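Local coordinates for protein AA9 family lytic polysaccharide monooxygenase cel61B (Hypocrea jecorina, PDB 2VTC) that cleaves cellulose oxidatively as a secreted, copper-dependent lytic polysaccharide monooxygenase, breaking glycosidic bonds with oxygen or hydrogen peroxide as cosubstrate, at residues Q34-D39 / G55-D60; V114-E119 / W134-E139. All coordinates share one frame; numbering follows the deposited sequence.

Contact 1 of 2, residues Q34-D39 / G55-D60; sequences QGFILD and GWYAED
Phe36 lays its ring on the backbone of Tyr57 and Ala58, joining the turn that leads into helix 38-47 to the irregular chain that follows that helix in this AA9 domain. The two segments run nearly the same way, 11° apart, and the link between them is packing. Phe36 CB begins the contact against the carbonyl oxygen of Trp56, 3.2 Å from its O, with Gly55 O a little farther off. CG stands anti to the backbone N (chi1 -177°), still close to Trp56 O, and the ring leads on toward Tyr57. One face then receives Tyr57 CA, a CH-pi contact 3.8 Å from the centroid of the Phe36 ring and nearly over its centre, while Ala58 N lies above the same face nearer the rim. Toward the tip the two sides of the ring meet different partners: CE2 approaches Ala58 O at 3.7 Å, and CE1 and CZ of Phe36 each reach Tyr57 CD1 at 3.6 Å. The two aromatic side chains point the same way, side by side, their planes inclined at 72°. An alanine at Phe36 would probably open a gap above Tyr57 CA and leave one flank of the Tyr57 ring without its neighbour. Trp56 turns away, its NE1 hydrogen-bonded to Asn200 OD1. Farther along, Leu38 CD1 comes within 4.1 Å of Asp60 O; the side chain of Asp60 lies about 6 Å from that of the copper ligand His20. Glu59 OE2 lies in the plane of the Tyr57 ring, beyond its edge, and accepts the hydrogen bond from Tyr57 OH at 2.5 Å with its anti lone pair.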
ATOM      1  N   GLN A  34       0.987 -16.010   1.192  1.00 25.95           N
ATOM      2  CA  GLN A  34       1.628 -15.577   2.423  1.00 25.34           C
ATOM      3  C   GLN A  34       2.298 -14.205   2.264  1.00 25.29           C
ATOM      4  O   GLN A  34       3.012 -13.969   1.280  1.00 24.98           O
ATOM      5  CB  GLN A  34       2.651 -16.629   2.893  1.00 25.09           C
ATOM      6  CG  GLN A  34       3.277 -16.358   4.255  1.00 26.73           C
ATOM      7  CD  GLN A  34       2.242 -16.236   5.356  1.00 27.46           C
ATOM      8  OE1 GLN A  34       2.202 -15.235   6.085  1.00 30.32           O
ATOM      9  NE2 GLN A  34       1.377 -17.233   5.455  1.00 26.02           N
ATOM     10  N   GLY A  35       2.031 -13.296   3.201  1.00 24.84           N
ATOM     11  CA  GLY A  35       2.693 -11.990   3.233  1.00 24.26           C
ATOM     12  C   GLY A  35       3.839 -11.956   4.218  1.00 23.91           C
ATOM     13  O   GLY A  35       4.133 -12.972   4.878  1.00 24.06           O
ATOM     14  N   PHE A  36       4.503 -10.806   4.329  1.00 22.63           N
ATOM     15  CA  PHE A  36       5.564 -10.662   5.312  1.00 23.44           C
ATOM     16  C   PHE A  36       4.941 -10.409   6.683  1.00 24.68           C
ATOM     17  O   PHE A  36       4.089  -9.516   6.835  1.00 25.78           O
ATOM     18  CB  PHE A  36       6.536  -9.530   4.962  1.00 22.23           C
ATOM     19  CG  PHE A  36       7.689  -9.409   5.920  1.00 21.87           C
ATOM     20  CD1 PHE A  36       8.832 -10.220   5.773  1.00 21.42           C
ATOM     21  CD2 PHE A  36       7.649  -8.511   6.980  1.00 21.89           C
ATOM     22  CE1 PHE A  36       9.903 -10.099   6.656  1.00 22.36           C
ATOM     23  CE2 PHE A  36       8.717  -8.391   7.874  1.00 24.23           C
ATOM     24  CZ  PHE A  36       9.851  -9.211   7.708  1.00 23.30           C
ATOM     25  N   ILE A  37       5.363 -11.187   7.671  1.00 25.62           N
ATOM     26  CA  ILE A  37       4.920 -10.980   9.052  1.00 26.84           C
ATOM     27  C   ILE A  37       6.081 -10.620   9.975  1.00 28.03           C
ATOM     28  O   ILE A  37       7.236 -10.967   9.722  1.00 27.87           O
ATOM     29  CB  ILE A  37       4.141 -12.210   9.594  1.00 26.93           C
ATOM     30  CG1 ILE A  37       5.055 -13.448   9.650  1.00 26.28           C
ATOM     31  CG2 ILE A  37       2.903 -12.455   8.750  1.00 26.38           C
ATOM     32  CD1 ILE A  37       4.373 -14.729  10.161  1.00 27.18           C
ATOM     33  N   LEU A  38       5.773  -9.930  11.063  1.00 28.60           N
ATOM     34  CA  LEU A  38       6.799  -9.478  11.990  1.00 30.14           C
ATOM     35  C   LEU A  38       7.690 -10.606  12.570  1.00 30.51           C
ATOM     36  O   LEU A  38       8.868 -10.369  12.856  1.00 31.50           O
ATOM     37  CB  LEU A  38       6.151  -8.672  13.122  1.00 30.43           C
ATOM     38  CG  LEU A  38       7.078  -7.843  14.012  1.00 30.19           C
ATOM     39  CD1 LEU A  38       7.934  -6.861  13.212  1.00 32.65           C
ATOM     40  CD2 LEU A  38       6.225  -7.121  15.077  1.00 31.29           C
ATOM     41  N   ASP A  39       7.125 -11.804  12.743  1.00 31.41           N
ATOM     42  CA  ASP A  39       7.886 -12.977  13.218  1.00 32.11           C
ATOM     43  C   ASP A  39       9.124 -13.282  12.369  1.00 31.85           C
ATOM     44  O   ASP A  39      10.166 -13.682  12.901  1.00 32.11           O
ATOM     45  CB  ASP A  39       6.995 -14.221  13.300  1.00 32.85           C
ATOM     46  CG  ASP A  39       6.082 -14.203  14.524  1.00 36.89           C
ATOM     47  OD1 ASP A  39       6.270 -13.322  15.397  1.00 40.07           O
ATOM     48  OD2 ASP A  39       5.172 -15.062  14.608  1.00 40.90           O
ATOM     49  N   GLY A  55       5.515 -10.735   0.063  1.00 19.99           N
ATOM     50  CA  GLY A  55       5.458  -9.461   0.786  1.00 19.42           C
ATOM     51  C   GLY A  55       6.859  -8.956   1.081  1.00 19.17           C
ATOM     52  O   GLY A  55       7.760  -9.761   1.375  1.00 19.71           O
ATOM     53  N   TRP A  56       7.055  -7.640   1.012  1.00 18.55           N
ATOM     54  CA  TRP A  56       8.368  -7.054   1.261  1.00 18.24           C
ATOM     55  C   TRP A  56       8.794  -7.163   2.728  1.00 18.96           C
ATOM     56  O   TRP A  56       7.983  -6.992   3.650  1.00 18.78           O
ATOM     57  CB  TRP A  56       8.419  -5.601   0.780  1.00 17.72           C
ATOM     58  CG  TRP A  56       8.528  -5.454  -0.726  1.00 14.47           C
ATOM     59  CD1 TRP A  56       7.861  -6.169  -1.669  1.00 15.07           C
ATOM     60  CD2 TRP A  56       9.344  -4.500  -1.434  1.00 14.98           C
ATOM     61  NE1 TRP A  56       8.218  -5.733  -2.952  1.00 15.29           N
ATOM     62  CE2 TRP A  56       9.132  -4.721  -2.824  1.00 14.64           C
ATOM     63  CE3 TRP A  56      10.256  -3.501  -1.032  1.00 15.86           C
ATOM     64  CZ2 TRP A  56       9.788  -3.976  -3.813  1.00 15.32           C
ATOM     65  CZ3 TRP A  56      10.922  -2.750  -2.031  1.00 16.45           C
ATOM     66  CH2 TRP A  56      10.663  -2.995  -3.410  1.00 14.80           C
ATOM     67  N   TYR A  57      10.073  -7.442   2.945  1.00 19.14           N
ATOM     68  CA  TYR A  57      10.675  -7.268   4.261  1.00 19.99           C
ATOM     69  C   TYR A  57      10.655  -5.785   4.686  1.00 20.05           C
ATOM     70  O   TYR A  57      10.920  -4.873   3.881  1.00 19.15           O
ATOM     71  CB  TYR A  57      12.110  -7.820   4.192  1.00 20.52           C
ATOM     72  CG  TYR A  57      12.993  -7.592   5.397  1.00 21.73           C
ATOM     73  CD1 TYR A  57      13.121  -8.582   6.379  1.00 19.22           C
ATOM     74  CD2 TYR A  57      13.740  -6.412   5.536  1.00 20.45           C
ATOM     75  CE1 TYR A  57      13.958  -8.383   7.477  1.00 20.54           C
ATOM     76  CE2 TYR A  57      14.589  -6.214   6.620  1.00 20.99           C
ATOM     77  CZ  TYR A  57      14.673  -7.203   7.593  1.00 19.39           C
ATOM     78  OH  TYR A  57      15.484  -7.002   8.671  1.00 23.10           O
ATOM     79  N   ALA A  58      10.332  -5.528   5.954  1.00 20.57           N
ATOM     80  CA  ALA A  58      10.375  -4.179   6.504  1.00 21.03           C
ATOM     81  C   ALA A  58      10.696  -4.206   8.001  1.00 21.05           C
ATOM     82  O   ALA A  58      10.483  -5.216   8.653  1.00 21.39           O
ATOM     83  CB  ALA A  58       9.049  -3.431   6.225  1.00 21.56           C
ATOM     84  N   GLU A  59      11.219  -3.110   8.534  1.00 21.18           N
ATOM     85  CA  GLU A  59      11.778  -3.150   9.887  1.00 22.47           C
ATOM     86  C   GLU A  59      11.092  -2.228  10.890  1.00 23.17           C
ATOM     87  O   GLU A  59      11.748  -1.772  11.834  1.00 22.74           O
ATOM     88  CB  GLU A  59      13.285  -2.816   9.851  1.00 21.90           C
ATOM     89  CG  GLU A  59      14.115  -3.805   9.023  1.00 23.34           C
ATOM     90  CD  GLU A  59      15.612  -3.639   9.185  1.00 22.87           C
ATOM     91  OE1 GLU A  59      16.090  -2.542   9.532  1.00 24.66           O
ATOM     92  OE2 GLU A  59      16.321  -4.624   8.928  1.00 24.69           O
ATOM     93  N   ASP A  60       9.811  -1.905  10.668  1.00 23.22           N
ATOM     94  CA  ASP A  60       9.047  -1.186  11.711  1.00 24.98           C
ATOM     95  C   ASP A  60       8.438  -2.193  12.697  1.00 24.96           C
ATOM     96  O   ASP A  60       7.439  -2.860  12.411  1.00 25.58           O
ATOM     97  CB  ASP A  60       7.987  -0.256  11.100  1.00 24.45           C
ATOM     98  CG  ASP A  60       7.404   0.702  12.128  1.00 26.53           C
ATOM     99  OD1 ASP A  60       7.050   0.205  13.229  1.00 26.61           O
ATOM    100  OD2 ASP A  60       7.328   1.920  11.828  1.00 27.57           O
TER

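Contact 2 of 2, residues V114-E119 / W134-E139; sequences VTYVVE and WVKIQE
Thr115 faces two residues of the opposite strand, Ile137 and Gln138, in a classic beta bulge that shifts the register of this antiparallel pair by one. Its carbonyl oxygen accepts two N-H groups: Ile137 N at 2.9 Å from Thr115 O, nearly straight, and Gln138 N at 3.3 Å from the same oxygen, more bent. Gln138 O takes Thr115 N in return. The side chains add a bond of their own: Gln138 is bent at chi2 (-82°), which turns CD toward the partner strand, and OE1 there receives Thr115 OG1 at 2.8 Å; that hydroxyl is also hydrogen-bonded to His178 ND1. Beyond the bulge the regular ladder resumes, with Val117 and Val135 as a hydrogen-bonded pair.

Val118 packs on the indole of Trp134. Its CG1 stands over the six-membered ring, 3.6 Å from the centroid, and its CB lies above the same face toward the rim, closest to CE3. Tyr116 CB touches CE3 of Trp134 at 3.8 Å, while CD1 and CE1 of the phenol lie against CA and CB of Lys136. The lysine bends at chi3 (-87°), and its NZ forms a salt bridge with Glu139 OE1, 2.8 Å away and met from above the carboxylate plane. Pro242 O and Pro244 O also accept from NZ, so three oxygens hold this ammonium. On the face of Thr115, Val117 CG1 meets CG2 of the bulge residue Ile137 at 3.6 Å, the two side chains crossing at about a right angle.

Strand 113-119 is flanked on its other side by strand 172-182, and the face carrying Thr115 and Gln138 packs on Val163 of strand 160-164, which belongs to the second sheet of the beta sandwich.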
ATOM      1  N   VAL A 114      -5.462   4.058  -0.536  1.00 16.28           N
ATOM      2  CA  VAL A 114      -5.009   4.149  -1.935  1.00 15.88           C
ATOM      3  C   VAL A 114      -4.081   2.958  -2.246  1.00 15.40           C
ATOM      4  O   VAL A 114      -3.393   2.445  -1.350  1.00 15.86           O
ATOM      5  CB  VAL A 114      -4.255   5.489  -2.211  1.00 16.71           C
ATOM      6  CG1 VAL A 114      -5.181   6.717  -2.057  1.00 16.28           C
ATOM      7  CG2 VAL A 114      -3.027   5.635  -1.285  1.00 18.60           C
ATOM      8  N   THR A 115      -4.091   2.524  -3.513  1.00 15.60           N
ATOM      9  CA  THR A 115      -3.195   1.453  -3.980  1.00 15.09           C
ATOM     10  C   THR A 115      -2.549   1.853  -5.306  1.00 14.89           C
ATOM     11  O   THR A 115      -3.203   2.413  -6.193  1.00 14.84           O
ATOM     12  CB  THR A 115      -3.939   0.109  -4.148  1.00 15.03           C
ATOM     13  OG1 THR A 115      -4.701  -0.140  -2.958  1.00 17.00           O
ATOM     14  CG2 THR A 115      -2.976  -1.062  -4.334  1.00 15.08           C
ATOM     15  N   TYR A 116      -1.255   1.550  -5.413  1.00 15.20           N
ATOM     16  CA  TYR A 116      -0.473   1.890  -6.615  1.00 14.88           C
ATOM     17  C   TYR A 116       0.157   0.616  -7.178  1.00 15.45           C
ATOM     18  O   TYR A 116       0.290  -0.406  -6.465  1.00 16.14           O
ATOM     19  CB  TYR A 116       0.660   2.869  -6.264  1.00 14.50           C
ATOM     20  CG  TYR A 116       0.232   4.193  -5.648  1.00 14.56           C
ATOM     21  CD1 TYR A 116       0.067   5.335  -6.428  1.00 14.46           C
ATOM     22  CD2 TYR A 116       0.020   4.299  -4.259  1.00 13.97           C
ATOM     23  CE1 TYR A 116      -0.340   6.555  -5.863  1.00 15.60           C
ATOM     24  CE2 TYR A 116      -0.379   5.502  -3.686  1.00 15.91           C
ATOM     25  CZ  TYR A 116      -0.543   6.627  -4.486  1.00 14.82           C
ATOM     26  OH  TYR A 116      -0.912   7.833  -3.913  1.00 16.73           O
ATOM     27  N   VAL A 117       0.588   0.706  -8.437  1.00 15.93           N
ATOM     28  CA  VAL A 117       1.373  -0.367  -9.075  1.00 15.93           C
ATOM     29  C   VAL A 117       2.586   0.227  -9.800  1.00 15.77           C
ATOM     30  O   VAL A 117       2.540   1.359 -10.247  1.00 15.51           O
ATOM     31  CB  VAL A 117       0.492  -1.217 -10.027  1.00 16.18           C
ATOM     32  CG1 VAL A 117      -0.045  -0.385 -11.172  1.00 17.30           C
ATOM     33  CG2 VAL A 117       1.231  -2.487 -10.517  1.00 16.71           C
ATOM     34  N   VAL A 118       3.673  -0.534  -9.829  1.00 15.09           N
ATOM     35  CA  VAL A 118       4.877  -0.160 -10.560  1.00 17.57           C
ATOM     36  C   VAL A 118       5.429  -1.406 -11.271  1.00 16.51           C
ATOM     37  O   VAL A 118       5.381  -2.523 -10.735  1.00 17.34           O
ATOM     38  CB  VAL A 118       5.961   0.366  -9.616  1.00 16.44           C
ATOM     39  CG1 VAL A 118       6.518  -0.755  -8.804  1.00 24.32           C
ATOM     40  CG2 VAL A 118       7.081   0.985 -10.392  1.00 23.26           C
ATOM     41  N   GLU A 119       5.991  -1.197 -12.462  1.00 16.85           N
ATOM     42  CA  GLU A 119       6.680  -2.283 -13.163  1.00 17.35           C
ATOM     43  C   GLU A 119       8.161  -2.385 -12.762  1.00 17.44           C
ATOM     44  O   GLU A 119       8.805  -1.382 -12.442  1.00 17.67           O
ATOM     45  CB  GLU A 119       6.529  -2.116 -14.682  1.00 17.48           C
ATOM     46  CG  GLU A 119       6.985  -3.370 -15.457  1.00 17.47           C
ATOM     47  CD  GLU A 119       6.854  -3.242 -16.979  1.00 19.11           C
ATOM     48  OE1 GLU A 119       6.302  -2.239 -17.477  1.00 18.56           O
ATOM     49  OE2 GLU A 119       7.324  -4.189 -17.662  1.00 23.25           O
ATOM     50  N   TRP A 134       5.293   4.884  -9.671  1.00 15.25           N
ATOM     51  CA  TRP A 134       4.010   4.358  -9.259  1.00 14.50           C
ATOM     52  C   TRP A 134       2.832   4.977  -9.982  1.00 14.17           C
ATOM     53  O   TRP A 134       2.813   6.175 -10.247  1.00 15.73           O
ATOM     54  CB  TRP A 134       3.864   4.638  -7.753  1.00 14.43           C
ATOM     55  CG  TRP A 134       4.968   3.990  -7.001  1.00 14.33           C
ATOM     56  CD1 TRP A 134       6.130   4.584  -6.565  1.00 12.76           C
ATOM     57  CD2 TRP A 134       5.037   2.622  -6.601  1.00 11.51           C
ATOM     58  NE1 TRP A 134       6.931   3.662  -5.930  1.00 13.71           N
ATOM     59  CE2 TRP A 134       6.280   2.451  -5.920  1.00 13.31           C
ATOM     60  CE3 TRP A 134       4.191   1.508  -6.774  1.00 13.24           C
ATOM     61  CZ2 TRP A 134       6.688   1.217  -5.402  1.00 13.07           C
ATOM     62  CZ3 TRP A 134       4.608   0.271  -6.248  1.00 12.79           C
ATOM     63  CH2 TRP A 134       5.852   0.149  -5.573  1.00 14.12           C
ATOM     64  N   VAL A 135       1.856   4.122 -10.292  1.00 14.95           N
ATOM     65  CA  VAL A 135       0.622   4.529 -10.940  1.00 15.45           C
ATOM     66  C   VAL A 135      -0.559   4.181 -10.032  1.00 15.82           C
ATOM     67  O   VAL A 135      -0.695   3.048  -9.631  1.00 15.43           O
ATOM     68  CB  VAL A 135       0.491   3.800 -12.306  1.00 16.28           C
ATOM     69  CG1 VAL A 135      -0.831   4.095 -12.964  1.00 17.80           C
ATOM     70  CG2 VAL A 135       1.647   4.227 -13.229  1.00 17.21           C
ATOM     71  N   LYS A 136      -1.393   5.173  -9.705  1.00 15.36           N
ATOM     72  CA  LYS A 136      -2.548   4.918  -8.819  1.00 16.64           C
ATOM     73  C   LYS A 136      -3.610   4.071  -9.523  1.00 17.22           C
ATOM     74  O   LYS A 136      -4.064   4.438 -10.607  1.00 18.56           O
ATOM     75  CB  LYS A 136      -3.165   6.238  -8.366  1.00 16.81           C
ATOM     76  CG  LYS A 136      -4.289   6.062  -7.321  1.00 17.17           C
ATOM     77  CD  LYS A 136      -4.927   7.402  -6.972  1.00 17.67           C
ATOM     78  CE  LYS A 136      -4.189   8.126  -5.830  1.00 16.78           C
ATOM     79  NZ  LYS A 136      -4.680   9.538  -5.645  1.00 17.72           N
ATOM     80  N   ILE A 137      -4.003   2.958  -8.905  1.00 17.89           N
ATOM     81  CA  ILE A 137      -5.043   2.085  -9.480  1.00 18.53           C
ATOM     82  C   ILE A 137      -6.301   1.944  -8.607  1.00 18.47           C
ATOM     83  O   ILE A 137      -7.294   1.337  -9.033  1.00 19.57           O
ATOM     84  CB  ILE A 137      -4.487   0.673  -9.855  1.00 17.73           C
ATOM     85  CG1 ILE A 137      -3.958  -0.071  -8.612  1.00 19.21           C
ATOM     86  CG2 ILE A 137      -3.420   0.820 -10.954  1.00 19.28           C
ATOM     87  CD1 ILE A 137      -3.895  -1.573  -8.752  1.00 20.07           C
ATOM     88  N   GLN A 138      -6.253   2.504  -7.401  1.00 17.77           N
ATOM     89  CA  GLN A 138      -7.396   2.482  -6.474  1.00 17.44           C
ATOM     90  C   GLN A 138      -7.300   3.650  -5.489  1.00 17.56           C
ATOM     91  O   GLN A 138      -6.223   3.975  -4.996  1.00 17.02           O
ATOM     92  CB  GLN A 138      -7.441   1.134  -5.737  1.00 17.50           C
ATOM     93  CG  GLN A 138      -8.546   0.961  -4.656  1.00 19.40           C
ATOM     94  CD  GLN A 138      -8.159   1.567  -3.302  1.00 21.69           C
ATOM     95  OE1 GLN A 138      -6.992   1.506  -2.866  1.00 20.21           O
ATOM     96  NE2 GLN A 138      -9.150   2.149  -2.616  1.00 22.39           N
ATOM     97  N   GLU A 139      -8.431   4.302  -5.237  1.00 17.85           N
ATOM     98  CA  GLU A 139      -8.499   5.297  -4.162  1.00 18.65           C
ATOM     99  C   GLU A 139      -9.913   5.365  -3.577  1.00 19.51           C
ATOM    100  O   GLU A 139     -10.912   5.217  -4.301  1.00 20.66           O
ATOM    101  CB  GLU A 139      -8.053   6.693  -4.632  1.00 18.45           C
ATOM    102  CG  GLU A 139      -8.901   7.305  -5.759  1.00 18.12           C
ATOM    103  CD  GLU A 139      -8.493   8.698  -6.169  1.00 20.57           C
ATOM    104  OE1 GLU A 139      -7.514   9.253  -5.599  1.00 21.79           O
ATOM    105  OE2 GLU A 139      -9.179   9.265  -7.061  1.00 24.16           O
TER

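Overall arrangement
From the N-terminal copper ligand His20 the chain runs through strands 22-28 and 31-34 and enters contact 1, which closes a loop of which about half is helix 38-47. Contact 2 comes later and in series, closing the connection between strands 113-119 and 133-143; the two loops neither nest nor cross. Their centres lie 20 Å apart and their nearest atoms about 6 Å, without touching. Contact 1 ties the end of the outermost strand 31-34 to the chain running on toward the copper site, whereas contact 2 is part of the mixed sheet, deeper in the protein. The four-stranded sheet, whose edge strand 31-34 leads into contact 1, has its other outermost strand, 160-164, against contact 2.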